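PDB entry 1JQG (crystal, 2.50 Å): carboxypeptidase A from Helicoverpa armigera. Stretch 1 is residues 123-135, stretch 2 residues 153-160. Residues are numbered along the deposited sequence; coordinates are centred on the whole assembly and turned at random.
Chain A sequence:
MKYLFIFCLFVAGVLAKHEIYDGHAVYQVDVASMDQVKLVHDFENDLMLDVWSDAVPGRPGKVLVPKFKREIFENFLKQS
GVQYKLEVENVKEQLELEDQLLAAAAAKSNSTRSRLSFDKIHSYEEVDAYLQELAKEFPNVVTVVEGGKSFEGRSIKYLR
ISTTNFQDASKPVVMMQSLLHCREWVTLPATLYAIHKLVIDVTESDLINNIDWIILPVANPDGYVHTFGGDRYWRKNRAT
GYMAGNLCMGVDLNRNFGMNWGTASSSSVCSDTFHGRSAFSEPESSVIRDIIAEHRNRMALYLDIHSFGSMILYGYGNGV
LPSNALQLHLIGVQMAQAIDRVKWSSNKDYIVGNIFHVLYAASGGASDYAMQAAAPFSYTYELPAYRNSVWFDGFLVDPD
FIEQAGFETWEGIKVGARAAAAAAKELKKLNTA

Stretch 1 (123-135) SYEEVDAYLQELA
Stretch 2, residues 153-160: GRSIKYLR

Residues 124-135 form an alpha helix, entered from Ser123 at the N-cap position, and residues 155-160 form a beta strand. The two run in broadly the same direction, their axes inclined at 40° and 9.1 Å apart at closest approach. In the register, Asp128 CA lies 7.2 Å from Lys157 CA, and Leu131 CA 7.2 Å from Leu159 CA. Together the stretches bury 467 Å² of surface, and the contact passes from polar at the helix start to mostly apolar farther on.

Helical backbone angles start near -60/-45, with psi rising to between -20° and -35° at Gln132, Glu133 and Ala135. Bonds from i+4 to i satisfy most amides from Val127 on, as from Asp128 N to Tyr124 O (2.9 Å); none is found for Gln132 N. In the strand, phi is -68° at Ser155 and -105° to -141° thereafter, with psi from 97° to 168°.

Tyr124, chi1 t, points toward the strand, and its OH donates to Ser155 O at 2.7 Å, with the carbonyl oxygen at the ring edge, near its plane. A long aromatic side chain ending in a hydroxyl suits this place, since it covers surface and also reaches a backbone acceptor. Ser155 O takes a second hydrogen bond from water 2, at 2.8 Å to the water oxygen. That water also donates to Asp128 OD2 (2.7 Å) and accepts from Lys157 N (3.1 Å), so one molecule serves two acceptors and a strand amide.

Lys157 has the largest covered area of any residue here. Its CB points toward the helix, and chi angles p, t, p, p curl the chain so that NZ donates to Asp128 OD2 at 3.0 Å, a salt bridge, and to Ser155 OG at 3.1 Å. Asp128 has chi1 t; its CB points sideways, but the carboxylate comes nearer the strand. Lysine's long chain places its charge beside the acid while Leu131 CD1 lies 4.0 Å from Lys157 CG. Water 1 accepts from Arg154 NE (3.2 Å) and donates weakly to Glu125 OE2 (3.4 Å), linking side chains of opposite charge.

Beyond the salt bridge the contact is mostly apolar. Leu131 (m, t) and Leu159 (m, t) are buried and point toward each other's stretch, with Leu131 CD2 3.8 Å from Leu159 CG. Farther along, Leu134 CD2 meets Leu159 CD1 at 3.9 Å; Leu134 chi1, -125°, lies between wells. Leucines pack here without leaving a polar side-chain group unpaired. Ile156 and Tyr158, alternating with Lys157 and Leu159, point away from the helix.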

# COMPACT_ATOMS: atom_id res chain seq x y z
N SER A 123 -4.72 -0.56 15.73
CA SER A 123 -4.80 -1.97 15.36
C SER A 123 -6.06 -2.26 14.56
O SER A 123 -6.95 -1.41 14.38
CB SER A 123 -4.78 -2.85 16.62
OG SER A 123 -5.94 -2.61 17.39
N TYR A 124 -6.15 -3.51 14.06
CA TYR A 124 -7.28 -3.91 13.24
C TYR A 124 -8.56 -3.78 14.05
O TYR A 124 -9.59 -3.30 13.55
CB TYR A 124 -7.07 -5.36 12.74
CG TYR A 124 -8.40 -6.07 12.44
CD1 TYR A 124 -9.16 -5.75 11.31
CD2 TYR A 124 -8.89 -7.02 13.33
CE1 TYR A 124 -10.37 -6.36 11.08
CE2 TYR A 124 -10.10 -7.65 13.09
CZ TYR A 124 -10.84 -7.32 11.95
OH TYR A 124 -12.05 -7.92 11.72
N GLU A 125 -8.52 -4.23 15.29
CA GLU A 125 -9.68 -4.22 16.19
C GLU A 125 -10.19 -2.80 16.42
O GLU A 125 -11.39 -2.62 16.43
CB GLU A 125 -9.34 -4.88 17.52
CG GLU A 125 -8.95 -6.33 17.46
CD GLU A 125 -7.57 -6.63 16.90
OE1 GLU A 125 -6.76 -5.67 16.88
OE2 GLU A 125 -7.32 -7.79 16.50
N GLU A 126 -9.27 -1.84 16.62
CA GLU A 126 -9.63 -0.46 16.87
C GLU A 126 -10.26 0.19 15.65
O GLU A 126 -11.23 0.90 15.75
CB GLU A 126 -8.44 0.41 17.35
CG GLU A 126 -7.72 -0.19 18.56
CD GLU A 126 -6.56 0.66 19.01
OE1 GLU A 126 -6.82 1.65 19.74
OE2 GLU A 126 -5.41 0.35 18.64
N VAL A 127 -9.78 -0.16 14.46
CA VAL A 127 -10.31 0.36 13.20
C VAL A 127 -11.68 -0.24 12.93
O VAL A 127 -12.62 0.40 12.54
CB VAL A 127 -9.38 0.11 12.00
CG1 VAL A 127 -10.03 0.57 10.69
CG2 VAL A 127 -8.06 0.83 12.20
N ASP A 128 -11.81 -1.53 13.21
CA ASP A 128 -13.06 -2.26 13.03
C ASP A 128 -14.15 -1.67 13.91
O ASP A 128 -15.32 -1.54 13.54
CB ASP A 128 -12.86 -3.73 13.36
CG ASP A 128 -14.09 -4.55 13.09
OD1 ASP A 128 -14.77 -4.75 14.11
OD2 ASP A 128 -14.32 -4.95 11.92
N ALA A 129 -13.81 -1.39 15.17
CA ALA A 129 -14.78 -0.82 16.12
C ALA A 129 -15.15 0.60 15.72
O ALA A 129 -16.29 1.03 15.81
CB ALA A 129 -14.29 -0.80 17.55
N TYR A 130 -14.15 1.38 15.31
CA TYR A 130 -14.30 2.77 14.91
C TYR A 130 -15.30 2.91 13.77
O TYR A 130 -16.17 3.78 13.84
CB TYR A 130 -12.95 3.34 14.50
CG TYR A 130 -12.97 4.76 13.93
CD1 TYR A 130 -13.53 5.81 14.67
CD2 TYR A 130 -12.44 5.04 12.69
CE1 TYR A 130 -13.52 7.10 14.18
CE2 TYR A 130 -12.46 6.32 12.17
CZ TYR A 130 -12.98 7.35 12.94
OH TYR A 130 -12.93 8.60 12.39
N LEU A 131 -15.13 2.10 12.72
CA LEU A 131 -16.05 2.12 11.59
C LEU A 131 -17.50 1.97 11.99
O LEU A 131 -18.36 2.63 11.40
CB LEU A 131 -15.71 1.02 10.56
CG LEU A 131 -14.30 1.09 9.96
CD1 LEU A 131 -14.11 0.02 8.89
CD2 LEU A 131 -13.98 2.50 9.46
N GLN A 132 -17.76 1.06 12.93
CA GLN A 132 -19.12 0.81 13.43
C GLN A 132 -19.68 1.94 14.26
O GLN A 132 -20.89 2.18 14.28
CB GLN A 132 -19.14 -0.49 14.24
CG GLN A 132 -18.87 -1.72 13.40
CD GLN A 132 -18.68 -2.97 14.23
OE1 GLN A 132 -17.59 -3.56 14.28
NE2 GLN A 132 -19.72 -3.37 14.92
N GLU A 133 -18.84 2.70 14.93
CA GLU A 133 -19.23 3.80 15.78
C GLU A 133 -19.60 5.00 14.94
O GLU A 133 -20.55 5.79 15.20
CB GLU A 133 -18.12 4.18 16.76
CG GLU A 133 -17.79 3.07 17.78
CD GLU A 133 -19.01 2.69 18.62
OE1 GLU A 133 -19.45 3.63 19.33
OE2 GLU A 133 -19.46 1.53 18.56
N LEU A 134 -18.93 5.12 13.82
CA LEU A 134 -19.18 6.19 12.86
C LEU A 134 -20.56 6.04 12.25
O LEU A 134 -21.32 7.02 12.12
CB LEU A 134 -18.06 6.10 11.80
CG LEU A 134 -17.24 7.35 11.54
CD1 LEU A 134 -16.69 7.99 12.81
CD2 LEU A 134 -16.08 7.01 10.60
N ALA A 135 -20.95 4.78 11.95
CA ALA A 135 -22.28 4.56 11.38
C ALA A 135 -23.44 4.81 12.34
O ALA A 135 -24.57 5.01 11.88
CB ALA A 135 -22.43 3.15 10.81
N GLY A 153 -10.80 -15.80 8.95
CA GLY A 153 -12.18 -15.61 9.37
C GLY A 153 -12.48 -14.22 9.85
O GLY A 153 -13.62 -13.93 10.21
N ARG A 154 -11.52 -13.32 9.88
CA ARG A 154 -11.72 -11.97 10.37
C ARG A 154 -12.60 -11.15 9.43
O ARG A 154 -12.44 -11.12 8.24
CB ARG A 154 -10.36 -11.29 10.55
CG ARG A 154 -9.56 -11.81 11.73
CD ARG A 154 -8.26 -10.98 11.89
NE ARG A 154 -7.56 -11.37 13.12
CZ ARG A 154 -6.79 -12.47 13.17
NH1 ARG A 154 -6.70 -13.17 12.04
NH2 ARG A 154 -6.18 -12.83 14.26
N SER A 155 -13.53 -10.40 9.97
CA SER A 155 -14.45 -9.53 9.31
C SER A 155 -13.76 -8.32 8.68
O SER A 155 -13.02 -7.56 9.26
CB SER A 155 -15.46 -8.95 10.32
OG SER A 155 -16.29 -7.99 9.69
N ILE A 156 -13.99 -8.15 7.38
CA ILE A 156 -13.36 -7.08 6.65
C ILE A 156 -14.44 -6.14 6.17
O ILE A 156 -15.18 -6.49 5.27
CB ILE A 156 -12.42 -7.48 5.51
CG1 ILE A 156 -12.11 -6.27 4.62
CG2 ILE A 156 -12.95 -8.61 4.66
CD1 ILE A 156 -11.46 -6.52 3.27
N LYS A 157 -14.56 -4.98 6.82
CA LYS A 157 -15.58 -4.02 6.53
C LYS A 157 -15.01 -2.73 5.99
O LYS A 157 -13.81 -2.43 6.01
CB LYS A 157 -16.51 -3.78 7.70
CG LYS A 157 -15.88 -3.59 9.04
CD LYS A 157 -16.90 -3.17 10.10
CE LYS A 157 -17.84 -4.35 10.38
NZ LYS A 157 -17.22 -5.46 11.20
N TYR A 158 -15.86 -1.99 5.26
CA TYR A 158 -15.43 -0.78 4.58
C TYR A 158 -16.58 0.21 4.74
O TYR A 158 -17.71 -0.18 5.05
CB TYR A 158 -15.08 -1.03 3.10
CG TYR A 158 -16.23 -1.52 2.23
CD1 TYR A 158 -16.97 -0.66 1.43
CD2 TYR A 158 -16.58 -2.86 2.25
CE1 TYR A 158 -18.02 -1.12 0.65
CE2 TYR A 158 -17.62 -3.33 1.47
CZ TYR A 158 -18.34 -2.47 0.67
OH TYR A 158 -19.36 -3.00 -0.08
N LEU A 159 -16.31 1.47 4.40
CA LEU A 159 -17.32 2.51 4.49
C LEU A 159 -17.87 2.89 3.13
O LEU A 159 -17.16 3.02 2.16
CB LEU A 159 -16.68 3.68 5.26
CG LEU A 159 -16.50 3.55 6.76
CD1 LEU A 159 -16.14 4.91 7.36
CD2 LEU A 159 -17.73 3.03 7.48
N ARG A 160 -19.12 3.33 3.10
CA ARG A 160 -19.75 3.94 1.92
C ARG A 160 -20.23 5.32 2.32
O ARG A 160 -21.25 5.42 3.01
CB ARG A 160 -20.92 3.09 1.45
CG ARG A 160 -20.50 1.84 0.67
CD ARG A 160 -21.69 1.28 -0.11
NE ARG A 160 -22.72 0.77 0.76
CZ ARG A 160 -23.90 0.32 0.43
NH1 ARG A 160 -24.27 0.31 -0.84
NH2 ARG A 160 -24.74 -0.09 1.38
O HOH W 1 -9.12 -10.54 15.81
O HOH W 2 -13.14 -4.74 9.54